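Local coordinates for enterotoxin-like toxin X (Staphylococcus aureus, PDB 5U75), which inhibits phagocytosis and killing by human neutrophils by engaging their surface glycoproteins in a sialic acid-dependent manner, at residues L114-I119 with E157-V162. Numbering follows the deposited sequence.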
ATOM      1  N   LEU A 114      -1.011  11.650 -11.305  1.00 24.28           N
ATOM      2  CA  LEU A 114      -1.729  10.683 -10.494  1.00 24.35           C
ATOM      3  C   LEU A 114      -1.719   9.320 -11.164  1.00 24.11           C
ATOM      4  O   LEU A 114      -1.995   9.212 -12.361  1.00 22.88           O
ATOM      5  CB  LEU A 114      -3.188  11.088 -10.300  1.00 26.16           C
ATOM      6  CG  LEU A 114      -3.557  12.100  -9.221  1.00 28.42           C
ATOM      7  CD1 LEU A 114      -5.037  12.436  -9.362  1.00 28.93           C
ATOM      8  CD2 LEU A 114      -3.259  11.541  -7.833  1.00 27.92           C
ATOM      9  N   PRO A 115      -1.476   8.259 -10.380  1.00 22.50           N
ATOM     10  CA  PRO A 115      -1.706   6.922 -10.917  1.00 21.58           C
ATOM     11  C   PRO A 115      -3.171   6.586 -10.923  1.00 22.11           C
ATOM     12  O   PRO A 115      -4.001   7.313 -10.356  1.00 22.62           O
ATOM     13  CB  PRO A 115      -0.971   6.014  -9.922  1.00 22.77           C
ATOM     14  CG  PRO A 115      -1.097   6.752  -8.619  1.00 22.49           C
ATOM     15  CD  PRO A 115      -1.067   8.222  -8.957  1.00 21.88           C
ATOM     16  N   LYS A 116      -3.484   5.465 -11.546  1.00 21.52           N
ATOM     17  CA  LYS A 116      -4.809   4.917 -11.519  1.00 23.26           C
ATOM     18  C   LYS A 116      -4.713   3.402 -11.413  1.00 20.45           C
ATOM     19  O   LYS A 116      -3.682   2.816 -11.707  1.00 19.69           O
ATOM     20  CB  LYS A 116      -5.596   5.357 -12.768  1.00 28.21           C
ATOM     21  CG  LYS A 116      -4.947   4.995 -14.085  1.00 31.41           C
ATOM     22  CD  LYS A 116      -5.513   5.835 -15.231  1.00 37.70           C
ATOM     23  CE  LYS A 116      -5.111   5.263 -16.592  1.00 40.11           C
ATOM     24  NZ  LYS A 116      -4.878   6.323 -17.609  1.00 43.45           N
ATOM     25  N   GLY A 117      -5.789   2.790 -10.955  1.00 18.87           N
ATOM     26  CA  GLY A 117      -5.846   1.359 -10.751  1.00 17.97           C
ATOM     27  C   GLY A 117      -5.992   1.046  -9.271  1.00 17.20           C
ATOM     28  O   GLY A 117      -5.820   1.909  -8.395  1.00 17.45           O
ATOM     29  N   ASN A 118      -6.306  -0.199  -9.002  1.00 17.45           N
ATOM     30  CA  ASN A 118      -6.599  -0.627  -7.650  1.00 17.34           C
ATOM     31  C   ASN A 118      -5.504  -1.449  -7.037  1.00 17.58           C
ATOM     32  O   ASN A 118      -4.872  -2.272  -7.702  1.00 16.55           O
ATOM     33  CB  ASN A 118      -7.862  -1.449  -7.611  1.00 17.93           C
ATOM     34  CG  ASN A 118      -9.072  -0.670  -8.066  1.00 19.07           C
ATOM     35  OD1 ASN A 118      -9.127   0.557  -7.924  1.00 19.87           O
ATOM     36  ND2 ASN A 118     -10.032  -1.376  -8.647  1.00 20.19           N
ATOM     37  N   ILE A 119      -5.338  -1.240  -5.733  1.00 16.70           N
ATOM     38  CA  ILE A 119      -4.577  -2.132  -4.867  1.00 16.25           C
ATOM     39  C   ILE A 119      -5.622  -2.962  -4.116  1.00 16.66           C
ATOM     40  O   ILE A 119      -6.562  -2.405  -3.544  1.00 18.22           O
ATOM     41  CB  ILE A 119      -3.713  -1.319  -3.888  1.00 15.60           C
ATOM     42  CG1 ILE A 119      -2.785  -0.369  -4.639  1.00 16.08           C
ATOM     43  CG2 ILE A 119      -2.906  -2.247  -2.982  1.00 15.56           C
ATOM     44  CD1 ILE A 119      -2.240   0.759  -3.775  1.00 17.35           C
ATOM     45  N   GLU A 157      -2.679  -3.581  -9.918  0.50 17.76           N
ATOM     46  CA  GLU A 157      -2.384  -3.252 -11.317  0.50 18.96           C
ATOM     47  C   GLU A 157      -2.528  -1.752 -11.428  0.50 18.19           C
ATOM     48  O   GLU A 157      -3.640  -1.244 -11.619  0.50 18.29           O
ATOM     49  CB  GLU A 157      -3.375  -3.930 -12.265  0.50 20.63           C
ATOM     50  CG  GLU A 157      -3.562  -5.412 -12.023  0.50 23.01           C
ATOM     51  CD  GLU A 157      -4.633  -6.019 -12.906  0.50 24.52           C
ATOM     52  OE1 GLU A 157      -5.482  -5.259 -13.424  0.50 26.40           O
ATOM     53  OE2 GLU A 157      -4.628  -7.254 -13.073  0.50 26.86           O
ATOM     54  N   LEU A 158      -1.415  -1.043 -11.275  1.00 17.76           N
ATOM     55  CA  LEU A 158      -1.411   0.392 -11.254  1.00 17.43           C
ATOM     56  C   LEU A 158      -0.786   0.931 -12.536  1.00 18.39           C
ATOM     57  O   LEU A 158       0.143   0.325 -13.101  1.00 16.93           O
ATOM     58  CB  LEU A 158      -0.649   0.880 -10.035  1.00 17.58           C
ATOM     59  CG  LEU A 158      -1.216   0.383  -8.692  1.00 17.68           C
ATOM     60  CD1 LEU A 158      -0.413   1.017  -7.567  1.00 18.04           C
ATOM     61  CD2 LEU A 158      -2.701   0.692  -8.545  1.00 17.31           C
ATOM     62  N   VAL A 159      -1.309   2.076 -12.970  1.00 18.19           N
ATOM     63  CA  VAL A 159      -0.908   2.702 -14.221  1.00 19.74           C
ATOM     64  C   VAL A 159      -0.620   4.184 -13.984  1.00 19.81           C
ATOM     65  O   VAL A 159      -1.407   4.877 -13.335  1.00 21.38           O
ATOM     66  CB  VAL A 159      -2.020   2.523 -15.285  1.00 19.65           C
ATOM     67  CG1 VAL A 159      -1.734   3.367 -16.530  1.00 20.37           C
ATOM     68  CG2 VAL A 159      -2.161   1.056 -15.650  1.00 19.93           C
ATOM     69  N   LYS A 160       0.525   4.648 -14.474  1.00 19.67           N
ATOM     70  CA  LYS A 160       0.820   6.060 -14.578  1.00 21.69           C
ATOM     71  C   LYS A 160       1.014   6.355 -16.081  1.00 21.82           C
ATOM     72  O   LYS A 160       1.962   5.892 -16.690  1.00 20.85           O
ATOM     73  CB  LYS A 160       2.037   6.434 -13.756  1.00 24.62           C
ATOM     74  CG  LYS A 160       2.184   7.943 -13.605  1.00 26.94           C
ATOM     75  CD  LYS A 160       3.134   8.323 -12.482  1.00 29.71           C
ATOM     76  CE  LYS A 160       4.584   8.251 -12.922  1.00 32.42           C
ATOM     77  NZ  LYS A 160       5.007   9.421 -13.747  1.00 35.75           N
ATOM     78  N   SER A 161       0.090   7.117 -16.663  1.00 22.06           N
ATOM     79  CA  SER A 161       0.029   7.242 -18.123  1.00 23.46           C
ATOM     80  C   SER A 161       1.212   7.922 -18.775  1.00 24.48           C
ATOM     81  O   SER A 161       1.557   7.616 -19.928  1.00 25.90           O
ATOM     82  CB  SER A 161      -1.259   7.938 -18.519  1.00 23.84           C
ATOM     83  OG  SER A 161      -2.342   7.122 -18.145  1.00 26.04           O
ATOM     84  N   VAL A 162       1.850   8.833 -18.064  1.00 24.23           N
ATOM     85  CA  VAL A 162       2.989   9.535 -18.626  1.00 27.40           C
ATOM     86  C   VAL A 162       4.135   9.531 -17.639  1.00 29.59           C
ATOM     87  O   VAL A 162       3.930   9.433 -16.429  1.00 28.44           O
ATOM     88  CB  VAL A 162       2.620  10.984 -19.046  1.00 28.66           C
ATOM     89  CG1 VAL A 162       1.528  10.973 -20.110  1.00 28.96           C
ATOM     90  CG2 VAL A 162       2.174  11.807 -17.859  1.00 28.38           C
TER
HETATM   91  O   HOH W   1      -1.799   8.470 -14.917  1.00 21.60           O
HETATM   92  O   HOH W   2      -6.721  -1.922 -11.136  1.00 24.08           O
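K116 and V159 form an antiparallel hydrogen-bonded pair: K116 N gives its hydrogen to V159 O at 2.8 Å, and V159 N returns one to K116 O at 2.8 Å, nearly along the C=O axis. Beyond this single bridge, on the I119 side, the backbones are held more loosely. E157 N to N118 O is a weak bond of 3.4 Å, and one water accepts from N118 N and donates to E157 O; at the other end a second water joins L114 O to S161 N. Glycine suits position 117: a CB would clash with E157 O and, at G117 phi 114°, jam against K116 O. The tight part is the buried face, where the two methyls of L158 divide the work: CD2 lies 3.4 Å from G117 O, while CD1 meets I119 CG1 at 4.0 Å as the side chains cross obliquely. The exposed face is looser. There long, flexible K116, its CG in the crowded position (chi1 57°), runs alongside V159, its CE 3.9 Å from V159 CG1, and S161 OG accepts from K116 NZ at 2.7 Å. In this beta-grasp domain, strand 151-160 lies between 118-123 and 61-72, whose T69 and T71 make backbone hydrogen bonds with L158; beyond 118-123 runs strand 128-132, and L114 packs on helix 23-35.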